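Local coordinates for possible adenyl cyclase-associated protein (Cryptosporidium parvum, PDB 2B0R) that probably binds and sequesters monomeric actin, as a small cyclase-associated protein built from the family's C-terminal beta-helical domain, at residues R35-N40 against C79-R84; I94-C99 against S111-V116; L123-I128 against I142-E147; P130-D135 against K149-Y154. One frame throughout, in Å; residues are numbered along the deposited sequence.

Interaction 1 (R35-N40 against C79-R84); sequences RQVVTN and CSQNSR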
loop_
_atom_site.group_PDB
_atom_site.type_symbol
_atom_site.label_atom_id
_atom_site.label_comp_id
_atom_site.label_asym_id
_atom_site.label_seq_id
_atom_site.Cartn_x
_atom_site.Cartn_y
_atom_site.Cartn_z
ATOM N N ARG A 35 -7.700 0.303 -16.928
ATOM C CA ARG A 35 -6.340 0.922 -17.172
ATOM C C ARG A 35 -5.516 0.188 -18.244
ATOM O O ARG A 35 -5.285 -1.014 -18.141
ATOM C CB ARG A 35 -5.526 1.014 -15.866
ATOM C CG ARG A 35 -4.022 1.335 -16.091
ATOM C CD ARG A 35 -3.131 0.834 -14.944
ATOM N NE ARG A 35 -1.898 0.268 -15.484
ATOM C CZ ARG A 35 -0.972 -0.380 -14.778
ATOM N NH1 ARG A 35 -1.097 -0.575 -13.470
ATOM N NH2 ARG A 35 0.090 -0.830 -15.396
ATOM N N GLN A 36 -5.049 0.938 -19.244
ATOM C CA GLN A 36 -4.435 0.362 -20.465
ATOM C C GLN A 36 -2.896 0.353 -20.443
ATOM O O GLN A 36 -2.242 1.391 -20.277
ATOM C CB GLN A 36 -4.966 1.048 -21.750
ATOM C CG GLN A 36 -6.507 1.151 -21.858
ATOM C CD GLN A 36 -7.215 -0.199 -21.726
ATOM O OE1 GLN A 36 -7.201 -1.026 -22.651
ATOM N NE2 GLN A 36 -7.841 -0.427 -20.568
ATOM N N VAL A 37 -2.326 -0.830 -20.623
ATOM C CA VAL A 37 -0.897 -0.998 -20.442
ATOM C C VAL A 37 -0.128 -0.360 -21.589
ATOM O O VAL A 37 -0.484 -0.540 -22.766
ATOM C CB VAL A 37 -0.534 -2.496 -20.228
ATOM C CG1 VAL A 37 0.790 -2.865 -20.875
ATOM C CG2 VAL A 37 -0.495 -2.792 -18.760
ATOM N N VAL A 38 0.900 0.413 -21.233
ATOM C CA VAL A 38 1.831 0.976 -22.214
ATOM C C VAL A 38 2.792 -0.143 -22.666
ATOM O O VAL A 38 3.737 -0.497 -21.928
ATOM C CB VAL A 38 2.629 2.223 -21.625
ATOM C CG1 VAL A 38 3.836 2.604 -22.502
ATOM C CG2 VAL A 38 1.691 3.441 -21.414
ATOM N N THR A 39 2.552 -0.694 -23.866
ATOM C CA THR A 39 3.390 -1.781 -24.425
ATOM C C THR A 39 4.767 -1.294 -24.812
ATOM O O THR A 39 5.078 -0.095 -24.666
ATOM C CB THR A 39 2.754 -2.405 -25.649
ATOM O OG1 THR A 39 2.294 -1.361 -26.520
ATOM C CG2 THR A 39 1.573 -3.289 -25.237
ATOM N N ASN A 40 5.596 -2.203 -25.319
ATOM C CA ASN A 40 7.016 -1.889 -25.558
ATOM C C ASN A 40 7.650 -2.505 -26.811
ATOM O O ASN A 40 8.845 -2.290 -27.080
ATOM C CB ASN A 40 7.857 -2.274 -24.328
ATOM C CG ASN A 40 8.259 -1.074 -23.493
ATOM O OD1 ASN A 40 7.410 -0.383 -22.907
ATOM N ND2 ASN A 40 9.568 -0.822 -23.424
ATOM N N CYS A 79 4.305 -5.998 -19.269
ATOM C CA CYS A 79 3.423 -5.248 -20.174
ATOM C C CYS A 79 2.351 -6.049 -20.861
ATOM O O CYS A 79 2.233 -6.029 -22.067
ATOM C CB CYS A 79 4.248 -4.519 -21.215
ATOM S SG CYS A 79 5.357 -3.447 -20.427
ATOM N N SER A 80 1.536 -6.732 -20.105
ATOM C CA SER A 80 0.550 -7.526 -20.741
ATOM C C SER A 80 -0.835 -7.240 -20.178
ATOM O O SER A 80 -0.975 -6.779 -19.024
ATOM C CB SER A 80 0.954 -8.987 -20.593
ATOM O OG SER A 80 2.266 -9.163 -21.113
ATOM N N GLN A 81 -1.855 -7.526 -21.002
ATOM C CA GLN A 81 -3.246 -7.234 -20.687
ATOM C C GLN A 81 -4.167 -8.289 -21.254
ATOM O O GLN A 81 -3.899 -8.841 -22.286
ATOM C CB GLN A 81 -3.612 -5.875 -21.239
ATOM C CG GLN A 81 -4.999 -5.395 -20.848
ATOM C CD GLN A 81 -4.991 -3.967 -20.388
ATOM O OE1 GLN A 81 -4.375 -3.093 -21.019
ATOM N NE2 GLN A 81 -5.662 -3.711 -19.270
ATOM N N ASN A 82 -5.255 -8.562 -20.553
ATOM C CA ASN A 82 -6.198 -9.614 -20.915
ATOM C C ASN A 82 -5.615 -10.813 -21.655
ATOM O O ASN A 82 -5.954 -11.055 -22.812
ATOM C CB ASN A 82 -7.360 -9.036 -21.725
ATOM C CG ASN A 82 -7.901 -7.745 -21.143
ATOM O OD1 ASN A 82 -7.711 -7.438 -19.952
ATOM N ND2 ASN A 82 -8.583 -6.970 -21.987
ATOM N N SER A 83 -4.748 -11.568 -20.999
ATOM C CA SER A 83 -4.251 -12.823 -21.580
ATOM C C SER A 83 -3.993 -13.868 -20.510
ATOM O O SER A 83 -3.600 -13.522 -19.403
ATOM C CB SER A 83 -2.965 -12.578 -22.358
ATOM O OG SER A 83 -2.930 -11.264 -22.863
ATOM N N ARG A 84 -4.238 -15.140 -20.845
ATOM C CA ARG A 84 -3.819 -16.258 -20.015
ATOM C C ARG A 84 -2.345 -16.531 -20.361
ATOM O O ARG A 84 -1.985 -16.633 -21.541
ATOM C CB ARG A 84 -4.733 -17.517 -20.200
ATOM C CG ARG A 84 -4.811 -18.476 -18.902
ATOM C CD ARG A 84 -5.813 -19.740 -18.957
ATOM N NE ARG A 84 -6.259 -20.193 -17.599
ATOM C CZ ARG A 84 -7.539 -20.195 -17.146
ATOM N NH1 ARG A 84 -8.546 -19.807 -17.946
ATOM N NH2 ARG A 84 -7.827 -20.607 -15.893
#

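Interaction 2 (I94-C99 against S111-V116); sequences IFIENC and SSIEIV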
loop_
_atom_site.group_PDB
_atom_site.type_symbol
_atom_site.label_atom_id
_atom_site.label_comp_id
_atom_site.label_asym_id
_atom_site.label_seq_id
_atom_site.Cartn_x
_atom_site.Cartn_y
_atom_site.Cartn_z
ATOM N N ILE A 94 9.800 -16.297 -10.642
ATOM C CA ILE A 94 9.111 -15.612 -11.697
ATOM C C ILE A 94 8.926 -14.157 -11.276
ATOM O O ILE A 94 8.566 -13.882 -10.130
ATOM C CB ILE A 94 7.700 -16.242 -11.947
ATOM C CG1 ILE A 94 7.812 -17.721 -12.339
ATOM C CG2 ILE A 94 6.920 -15.416 -12.991
ATOM C CD1 ILE A 94 6.442 -18.445 -12.495
ATOM N N PHE A 95 9.146 -13.245 -12.209
ATOM C CA PHE A 95 8.955 -11.824 -11.974
ATOM C C PHE A 95 7.826 -11.321 -12.910
ATOM O O PHE A 95 7.905 -11.520 -14.125
ATOM C CB PHE A 95 10.302 -11.074 -12.200
ATOM C CG PHE A 95 10.213 -9.572 -12.044
ATOM C CD1 PHE A 95 9.902 -8.993 -10.807
ATOM C CD2 PHE A 95 10.457 -8.726 -13.132
ATOM C CE1 PHE A 95 9.822 -7.598 -10.651
ATOM C CE2 PHE A 95 10.389 -7.316 -12.983
ATOM C CZ PHE A 95 10.069 -6.760 -11.736
ATOM N N ILE A 96 6.776 -10.707 -12.344
ATOM C CA ILE A 96 5.639 -10.206 -13.144
ATOM C C ILE A 96 5.446 -8.724 -12.909
ATOM O O ILE A 96 5.171 -8.291 -11.791
ATOM C CB ILE A 96 4.333 -10.922 -12.814
ATOM C CG1 ILE A 96 4.443 -12.429 -13.092
ATOM C CG2 ILE A 96 3.204 -10.343 -13.614
ATOM C CD1 ILE A 96 3.395 -13.263 -12.333
ATOM N N GLU A 97 5.612 -7.930 -13.963
ATOM C CA GLU A 97 5.470 -6.477 -13.840
ATOM C C GLU A 97 4.533 -5.846 -14.859
ATOM O O GLU A 97 4.521 -6.226 -16.055
ATOM C CB GLU A 97 6.806 -5.764 -13.911
ATOM C CG GLU A 97 6.624 -4.308 -13.534
ATOM C CD GLU A 97 7.856 -3.468 -13.662
ATOM O OE1 GLU A 97 8.916 -3.968 -14.118
ATOM O OE2 GLU A 97 7.751 -2.274 -13.298
ATOM N N ASN A 98 3.746 -4.882 -14.367
ATOM C CA ASN A 98 2.934 -4.037 -15.213
ATOM C C ASN A 98 1.989 -4.879 -16.072
ATOM O O ASN A 98 2.020 -4.823 -17.299
ATOM C CB ASN A 98 3.849 -3.144 -16.080
ATOM C CG ASN A 98 3.079 -2.070 -16.825
ATOM O OD1 ASN A 98 1.932 -1.781 -16.492
ATOM N ND2 ASN A 98 3.703 -1.486 -17.854
ATOM N N CYS A 99 1.171 -5.688 -15.428
ATOM C CA CYS A 99 0.250 -6.508 -16.164
ATOM C C CYS A 99 -1.152 -6.232 -15.663
ATOM O O CYS A 99 -1.339 -5.917 -14.473
ATOM C CB CYS A 99 0.634 -7.985 -16.040
ATOM S SG CYS A 99 2.167 -8.379 -16.914
ATOM N N SER A 111 12.135 -20.410 -5.501
ATOM C CA SER A 111 12.100 -19.387 -4.460
ATOM C C SER A 111 10.813 -18.590 -4.483
ATOM O O SER A 111 9.891 -18.870 -3.696
ATOM C CB SER A 111 13.352 -18.502 -4.497
ATOM O OG SER A 111 13.613 -18.122 -5.825
ATOM N N SER A 112 10.700 -17.624 -5.386
ATOM C CA SER A 112 9.576 -16.727 -5.261
ATOM C C SER A 112 8.908 -16.270 -6.566
ATOM O O SER A 112 9.486 -16.366 -7.643
ATOM C CB SER A 112 10.016 -15.515 -4.447
ATOM O OG SER A 112 10.803 -14.688 -5.267
ATOM N N ILE A 113 7.679 -15.773 -6.447
ATOM C CA ILE A 113 7.078 -15.017 -7.531
ATOM C C ILE A 113 6.903 -13.601 -7.063
ATOM O O ILE A 113 6.379 -13.337 -5.975
ATOM C CB ILE A 113 5.713 -15.595 -7.979
ATOM C CG1 ILE A 113 5.907 -17.007 -8.551
ATOM C CG2 ILE A 113 5.020 -14.630 -9.001
ATOM C CD1 ILE A 113 4.688 -17.812 -8.535
ATOM N N GLU A 114 7.342 -12.693 -7.892
ATOM C CA GLU A 114 7.366 -11.314 -7.561
ATOM C C GLU A 114 6.360 -10.608 -8.446
ATOM O O GLU A 114 6.434 -10.680 -9.704
ATOM C CB GLU A 114 8.760 -10.796 -7.843
ATOM C CG GLU A 114 9.167 -9.547 -7.103
ATOM C CD GLU A 114 10.685 -9.328 -7.191
ATOM O OE1 GLU A 114 11.111 -8.151 -7.305
ATOM O OE2 GLU A 114 11.447 -10.344 -7.165
ATOM N N ILE A 115 5.408 -9.936 -7.807
ATOM C CA ILE A 115 4.390 -9.195 -8.554
ATOM C C ILE A 115 4.533 -7.696 -8.256
ATOM O O ILE A 115 4.459 -7.272 -7.114
ATOM C CB ILE A 115 2.949 -9.786 -8.319
ATOM C CG1 ILE A 115 2.984 -11.311 -8.537
ATOM C CG2 ILE A 115 1.956 -9.129 -9.247
ATOM C CD1 ILE A 115 1.671 -12.026 -8.490
ATOM N N VAL A 116 4.793 -6.915 -9.284
ATOM C CA VAL A 116 5.014 -5.473 -9.108
ATOM C C VAL A 116 4.183 -4.630 -10.069
ATOM O O VAL A 116 4.190 -4.860 -11.299
ATOM C CB VAL A 116 6.491 -5.071 -9.346
ATOM C CG1 VAL A 116 6.709 -3.619 -8.903
ATOM C CG2 VAL A 116 7.405 -5.974 -8.605
#

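Interaction 3 (L123-I128 against I142-E147); sequences LQMTGI and IYTSKE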
loop_
_atom_site.group_PDB
_atom_site.type_symbol
_atom_site.label_atom_id
_atom_site.label_comp_id
_atom_site.label_asym_id
_atom_site.label_seq_id
_atom_site.Cartn_x
_atom_site.Cartn_y
_atom_site.Cartn_z
ATOM N N LEU A 123 -3.459 -15.529 -10.181
ATOM C CA LEU A 123 -2.381 -16.457 -10.303
ATOM C C LEU A 123 -2.756 -17.788 -9.659
ATOM O O LEU A 123 -3.228 -17.816 -8.512
ATOM C CB LEU A 123 -1.106 -15.884 -9.670
ATOM C CG LEU A 123 0.056 -16.884 -9.457
ATOM C CD1 LEU A 123 1.037 -16.837 -10.599
ATOM C CD2 LEU A 123 0.778 -16.544 -8.216
ATOM N N GLN A 124 -2.541 -18.878 -10.397
ATOM C CA GLN A 124 -2.766 -20.209 -9.888
ATOM C C GLN A 124 -1.545 -21.078 -10.081
ATOM O O GLN A 124 -0.886 -21.006 -11.106
ATOM C CB GLN A 124 -3.975 -20.858 -10.563
ATOM C CG GLN A 124 -4.180 -22.347 -10.172
ATOM C CD GLN A 124 -5.579 -22.882 -10.500
ATOM O OE1 GLN A 124 -6.188 -22.485 -11.482
ATOM N NE2 GLN A 124 -6.081 -23.786 -9.663
ATOM N N MET A 125 -1.266 -21.905 -9.085
ATOM C CA MET A 125 -0.147 -22.818 -9.116
ATOM C C MET A 125 -0.667 -24.247 -9.041
ATOM O O MET A 125 -1.677 -24.501 -8.407
ATOM C CB MET A 125 0.770 -22.537 -7.917
ATOM C CG MET A 125 0.134 -22.927 -6.593
ATOM S SD MET A 125 1.001 -22.450 -5.088
ATOM C CE MET A 125 0.622 -20.694 -5.014
ATOM N N THR A 126 0.030 -25.185 -9.670
ATOM C CA THR A 126 -0.318 -26.604 -9.478
ATOM C C THR A 126 0.653 -27.274 -8.543
ATOM O O THR A 126 0.365 -28.365 -8.039
ATOM C CB THR A 126 -0.266 -27.421 -10.761
ATOM O OG1 THR A 126 1.048 -27.319 -11.314
ATOM C CG2 THR A 126 -1.295 -26.949 -11.758
ATOM N N GLY A 127 1.814 -26.640 -8.338
ATOM C CA GLY A 127 2.875 -27.210 -7.498
ATOM C C GLY A 127 3.239 -26.367 -6.281
ATOM O O GLY A 127 2.360 -25.835 -5.591
ATOM N N ILE A 128 4.538 -26.254 -6.017
ATOM C CA ILE A 128 5.011 -25.488 -4.881
ATOM C C ILE A 128 5.453 -24.059 -5.257
ATOM O O ILE A 128 6.237 -23.845 -6.197
ATOM C CB ILE A 128 6.188 -26.205 -4.108
ATOM C CG1 ILE A 128 5.983 -27.723 -4.038
ATOM C CG2 ILE A 128 6.330 -25.616 -2.680
ATOM C CD1 ILE A 128 7.297 -28.568 -3.571
ATOM N N ILE A 142 -4.753 -15.207 -5.603
ATOM C CA ILE A 142 -3.749 -16.252 -5.629
ATOM C C ILE A 142 -4.396 -17.558 -5.282
ATOM O O ILE A 142 -4.933 -17.704 -4.180
ATOM C CB ILE A 142 -2.602 -15.937 -4.627
ATOM C CG1 ILE A 142 -1.832 -14.716 -5.110
ATOM C CG2 ILE A 142 -1.666 -17.089 -4.541
ATOM C CD1 ILE A 142 -0.981 -14.104 -4.042
ATOM N N TYR A 143 -4.355 -18.500 -6.227
ATOM C CA TYR A 143 -4.953 -19.840 -6.045
ATOM C C TYR A 143 -3.881 -20.868 -5.742
ATOM O O TYR A 143 -2.963 -21.076 -6.555
ATOM C CB TYR A 143 -5.763 -20.269 -7.273
ATOM C CG TYR A 143 -6.903 -19.322 -7.614
ATOM C CD1 TYR A 143 -6.670 -18.136 -8.319
ATOM C CD2 TYR A 143 -8.204 -19.604 -7.229
ATOM C CE1 TYR A 143 -7.693 -17.280 -8.608
ATOM C CE2 TYR A 143 -9.243 -18.743 -7.534
ATOM C CZ TYR A 143 -8.981 -17.597 -8.219
ATOM O OH TYR A 143 -10.009 -16.745 -8.519
ATOM N N THR A 144 -3.976 -21.497 -4.577
ATOM C CA THR A 144 -2.910 -22.380 -4.154
ATOM C C THR A 144 -3.262 -23.809 -4.490
ATOM O O THR A 144 -4.425 -24.133 -4.608
ATOM C CB THR A 144 -2.608 -22.248 -2.655
ATOM O OG1 THR A 144 -3.690 -22.780 -1.914
ATOM C CG2 THR A 144 -2.443 -20.805 -2.264
ATOM N N SER A 145 -2.239 -24.637 -4.689
ATOM C CA SER A 145 -2.374 -26.085 -4.769
ATOM C C SER A 145 -2.513 -26.625 -3.354
ATOM O O SER A 145 -2.091 -25.983 -2.419
ATOM C CB SER A 145 -1.131 -26.682 -5.396
ATOM O OG SER A 145 -0.012 -26.527 -4.525
ATOM N N LYS A 146 -3.120 -27.806 -3.206
ATOM C CA LYS A 146 -3.188 -28.499 -1.916
ATOM C C LYS A 146 -1.784 -28.510 -1.301
ATOM O O LYS A 146 -1.606 -28.130 -0.149
ATOM C CB LYS A 146 -3.740 -29.944 -2.077
ATOM C CG LYS A 146 -5.273 -30.119 -1.866
ATOM N N GLU A 147 -0.803 -28.909 -2.111
ATOM C CA GLU A 147 0.624 -28.955 -1.755
ATOM C C GLU A 147 1.263 -27.587 -1.342
ATOM O O GLU A 147 2.173 -27.544 -0.523
ATOM C CB GLU A 147 1.382 -29.562 -2.948
ATOM C CG GLU A 147 2.891 -29.760 -2.776
ATOM C CD GLU A 147 3.543 -30.534 -3.944
ATOM O OE1 GLU A 147 3.170 -30.320 -5.142
ATOM O OE2 GLU A 147 4.448 -31.357 -3.647
#

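Interaction 4 (P130-D135 against K149-Y154); sequences PTISLD and KNVEVY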
loop_
_atom_site.group_PDB
_atom_site.type_symbol
_atom_site.label_atom_id
_atom_site.label_comp_id
_atom_site.label_asym_id
_atom_site.label_seq_id
_atom_site.Cartn_x
_atom_site.Cartn_y
_atom_site.Cartn_z
ATOM N N PRO A 130 7.041 -21.319 -2.706
ATOM C CA PRO A 130 7.378 -20.997 -1.292
ATOM C C PRO A 130 6.948 -19.576 -0.848
ATOM O O PRO A 130 6.324 -19.418 0.228
ATOM C CB PRO A 130 8.905 -21.150 -1.235
ATOM C CG PRO A 130 9.256 -22.033 -2.423
ATOM C CD PRO A 130 8.228 -21.701 -3.497
ATOM N N THR A 131 7.212 -18.591 -1.715
ATOM C CA THR A 131 7.115 -17.174 -1.400
ATOM C C THR A 131 6.461 -16.423 -2.546
ATOM O O THR A 131 6.838 -16.611 -3.722
ATOM C CB THR A 131 8.586 -16.597 -1.235
ATOM O OG1 THR A 131 9.163 -17.147 -0.065
ATOM C CG2 THR A 131 8.628 -15.101 -1.137
ATOM N N ILE A 132 5.523 -15.547 -2.225
ATOM C CA ILE A 132 5.027 -14.563 -3.199
ATOM C C ILE A 132 5.120 -13.143 -2.644
ATOM O O ILE A 132 4.826 -12.884 -1.471
ATOM C CB ILE A 132 3.548 -14.792 -3.601
ATOM C CG1 ILE A 132 3.352 -16.164 -4.230
ATOM C CG2 ILE A 132 3.043 -13.647 -4.564
ATOM C CD1 ILE A 132 1.854 -16.519 -4.432
ATOM N N SER A 133 5.486 -12.213 -3.511
ATOM C CA SER A 133 5.587 -10.840 -3.088
ATOM C C SER A 133 4.750 -9.929 -3.969
ATOM O O SER A 133 4.836 -9.973 -5.210
ATOM C CB SER A 133 7.073 -10.420 -2.998
ATOM O OG SER A 133 7.284 -9.209 -3.663
ATOM N N LEU A 134 3.919 -9.125 -3.314
ATOM C CA LEU A 134 3.027 -8.191 -4.001
ATOM C C LEU A 134 3.340 -6.782 -3.594
ATOM O O LEU A 134 3.284 -6.440 -2.413
ATOM C CB LEU A 134 1.567 -8.459 -3.644
ATOM C CG LEU A 134 0.979 -9.852 -3.756
ATOM C CD1 LEU A 134 -0.477 -9.763 -3.420
ATOM C CD2 LEU A 134 1.157 -10.422 -5.141
ATOM N N ASP A 135 3.633 -5.953 -4.573
ATOM C CA ASP A 135 4.026 -4.594 -4.317
ATOM C C ASP A 135 3.343 -3.638 -5.311
ATOM O O ASP A 135 3.400 -3.858 -6.532
ATOM C CB ASP A 135 5.563 -4.491 -4.369
ATOM C CG ASP A 135 6.049 -3.054 -4.338
ATOM O OD1 ASP A 135 6.555 -2.575 -5.378
ATOM O OD2 ASP A 135 5.895 -2.392 -3.288
ATOM N N LYS A 149 -0.193 -24.834 0.093
ATOM C CA LYS A 149 -1.008 -24.075 1.067
ATOM C C LYS A 149 -0.214 -23.107 1.975
ATOM O O LYS A 149 -0.759 -22.105 2.434
ATOM C CB LYS A 149 -1.822 -25.052 1.948
ATOM C CG LYS A 149 -3.321 -25.155 1.604
ATOM N N ASN A 150 1.062 -23.416 2.220
ATOM C CA ASN A 150 1.857 -22.735 3.264
ATOM C C ASN A 150 2.650 -21.557 2.728
ATOM O O ASN A 150 3.671 -21.173 3.314
ATOM C CB ASN A 150 2.846 -23.717 3.964
ATOM C CG ASN A 150 2.155 -24.930 4.552
ATOM O OD1 ASN A 150 1.030 -24.855 5.043
ATOM N ND2 ASN A 150 2.830 -26.067 4.492
ATOM N N VAL A 151 2.189 -21.002 1.614
ATOM C CA VAL A 151 2.928 -19.960 0.893
ATOM C C VAL A 151 2.985 -18.634 1.687
ATOM O O VAL A 151 2.023 -18.244 2.313
ATOM C CB VAL A 151 2.328 -19.751 -0.530
ATOM C CG1 VAL A 151 0.849 -19.313 -0.436
ATOM C CG2 VAL A 151 3.166 -18.791 -1.330
ATOM N N GLU A 152 4.136 -17.986 1.668
ATOM C CA GLU A 152 4.331 -16.723 2.361
ATOM C C GLU A 152 4.118 -15.612 1.391
ATOM O O GLU A 152 4.759 -15.571 0.341
ATOM C CB GLU A 152 5.732 -16.650 2.890
ATOM C CG GLU A 152 6.032 -17.695 3.936
ATOM C CD GLU A 152 7.421 -17.531 4.520
ATOM O OE1 GLU A 152 7.742 -18.305 5.442
ATOM O OE2 GLU A 152 8.194 -16.645 4.050
ATOM N N VAL A 153 3.181 -14.731 1.700
ATOM C CA VAL A 153 2.883 -13.600 0.809
ATOM C C VAL A 153 3.356 -12.306 1.460
ATOM O O VAL A 153 2.928 -11.964 2.550
ATOM C CB VAL A 153 1.369 -13.499 0.435
ATOM C CG1 VAL A 153 1.183 -12.585 -0.748
ATOM C CG2 VAL A 153 0.784 -14.861 0.122
ATOM N N TYR A 154 4.284 -11.631 0.806
ATOM C CA TYR A 154 4.763 -10.326 1.250
ATOM C C TYR A 154 3.995 -9.264 0.481
ATOM O O TYR A 154 3.791 -9.397 -0.739
ATOM C CB TYR A 154 6.286 -10.203 1.052
ATOM C CG TYR A 154 7.074 -11.146 1.941
ATOM C CD1 TYR A 154 7.242 -12.515 1.598
ATOM C CD2 TYR A 154 7.637 -10.692 3.141
ATOM C CE1 TYR A 154 7.975 -13.404 2.438
ATOM C CE2 TYR A 154 8.344 -11.562 4.000
ATOM C CZ TYR A 154 8.517 -12.913 3.640
ATOM O OH TYR A 154 9.213 -13.746 4.497
#

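Interaction 1 (R35-N40 against C79-R84)
Gln-81 reaches out from its strand and lays its carboxamide against the backbone of 35-40, using both polar atoms at once. Gln-81 NE2 gives a hydrogen bond to Arg-35 O at 2.9 Å, with the acceptor close to the plane of the amide. Beside it, Gln-81 OE1 takes the N-H of Val-37 at 3.1 Å, the donor tilted from the plane of the side-chain carbonyl. Two nearly straight bonds of this kind fix the rotation of the amide. The side chain of Gln-36 crosses that of Gln-81 at about a right angle, yet the two amide planes are only 16° apart. Further along, Val-37 points at the corner of the chain at Cys-79: Val-37 CG1 rests 3.8 Å from Cys-79 CB, an apolar touch next to the polar clasp. Cys-79 SG lies 3.7 Å from Val-38 O. Arg-35 directs its guanidinium group elsewhere, to a salt bridge with Asp-119. The N-terminal loop thus runs over the corner at Cys-79 within strand 74-81, with Val-37 also touching Asn-98 and Val-100 of the adjoining strand 93-100, before the chain enters strand 44-48.

Interaction 2 (I94-C99 against S111-V116)
With CG anti to the backbone N (chi1 177°), the Phe-95 ring swings over toward strand 112-116, where the extended side chain of Glu-114 runs past it. Glu-114 CB lies at the ring's edge and in its plane, 3.7 Å from Phe-95 CD1. The carboxylate plane is turned 73° from the ring, and Glu-114 OE1 comes within 3.6 Å of Phe-95 CE1. That same CE1 also meets Val-116 CG2 at 3.6 Å, so the ring spans two residues of the neighbouring strand on the face carrying Phe-95, Glu-97, Glu-114 and Val-116.

The other face is aliphatic and buried. Ile-94 and Ile-96 stand beside Ile-113 and Ile-115, and Ile-96 lies alongside Ile-113, pointing the same way, with its CD1 4.0 Å from Ile-113 CG2. Such ladders of like residues on successive coils are a hallmark of parallel beta-helices.

Between the two faces runs a parallel ladder whose strand axes diverge by just 9°. Five backbone bonds link it, from Ile-94 N to Ser-112 O at 3.0 Å through to Asn-98 N to Val-116 O at 3.1 Å; the last of them carries the pairing into the corner at Asn-98. Strand 74-81 bonds to the far edge of 94-97, while 131-135 pairs with the other edge of 112-116. The isoleucine face looks into the interior, where Ile-94 touches Val-106 and Ile-96 touches Phe-104, both on strand 102-106 of the second sheet.

Interaction 3 (L123-I128 against I142-E147)
Leu-123 O accepts the N-H of Tyr-143 at 2.6 Å in an almost straight bond (175°), one rung between successive coils of a parallel beta-helix. The same oxygen also lies at the edge of the Tyr-143 ring and in its plane, 3.5 Å from Tyr-143 CD1. This follows from the tyrosine's chi1 of -59°, which sets CG beside its own backbone N and so brings the ring edge up to the bonded oxygen. Gln-124, on the same face, packs the start of its chain on the tyrosine, CB to CB, with the amide and ring planes 40° apart. Trp-173 meets the Tyr-143 ring in an edge-to-face stack.

A second rung, Met-125 N to Tyr-143 O at 3.2 Å, closes the regular ladder. From there the strands give way to a turn and side chains take over the joining. Met-125 bends at its last torsion and lies against the backbone opposite, its CG 3.5 Å from Ser-145 N, while its methyl CE reaches Ile-142 CG2 at 4.3 Å. Leu-123 and Ile-142 face the interior, where Leu-123 touches Ile-132 on the other sheet. Strand 102-106 flanks 121-125 on its other edge, and 161-166 flanks 140-143.

At the turn, Glu-147 stretches out so that its aliphatic stem and carboxylate carbon lie across Ile-128, with Glu-147 CD 3.7 Å from Ile-128 CG1. Beyond the last backbone rung, Ser-145 OG donates to Gly-127 O at 2.7 Å, coming in tilted from the carbonyl plane.

Interaction 4 (P130-D135 against K149-Y154)
Strands 131-135 and 152-154 run parallel, their axes 4.4 Å apart at closest and 19° askew, and four backbone bonds tie them together, beginning with Glu-152 N to Pro-130 O at 3.0 Å and ending with Leu-134 N to Tyr-154 O at 2.6 Å.

Tyr-154 dominates the face it shares with Thr-131, Ser-133 and Glu-152. Its chi1 of -66° turns the ring back along the sheet, where Ile-132 O sits at the edge and in the ring plane. Thr-131 CG2 approaches the ring obliquely, 4.0 Å from Tyr-154 CE1. The hydroxyl is held in turn by Glu-152: Tyr-154 OH donates to Glu-152 OE2 at 3.1 Å, meeting that oxygen from above the carboxylate plane. The ring is thereby steadied at both ends.

The reverse face carries Ile-132 and Val-153, with Ile-132 CB 4.3 Å from Val-153 CG1. Buried neighbours extend this aliphatic contact: Ile-132 CG1 touches Val-151 CG2 at 3.9 Å, and Leu-134 CG touches Val-153 CG1 at 4.1 Å.

Strand 112-116 bonds to the other edge of 131-135, and Leu-134 packs on Val-140 of the second sheet. Strand 152-156 is outermost within its chain, but Val-153 and Tyr-154 pair antiparallel with a strand of the second subunit, so the sheet continues across the dimer.

Interactions 1, 2 and 4 all reach one sheet of the beta-helix, and interaction 3 joins coils of the other. Interaction 1 touches interaction 2 where Cys-79 N lies 3.2 Å from Glu-97 O, a probable hydrogen bond; their centres are 14 Å apart. Interaction 2 passes directly into interaction 4, with Ile-115 N 2.7 Å from Ser-133 O. Across the interior, Ile-132 CD1 of interaction 4 lies 3.6 Å from Ile-142 CG2 of interaction 3, and Leu-123 CD2 meets Ile-113 CD1 of interaction 2 at 4.1 Å. Interactions 1, 2 and 4 thus lead from the N-terminal loop to the subunit interface, with the centres of interactions 1 and 4 lying 24 Å apart.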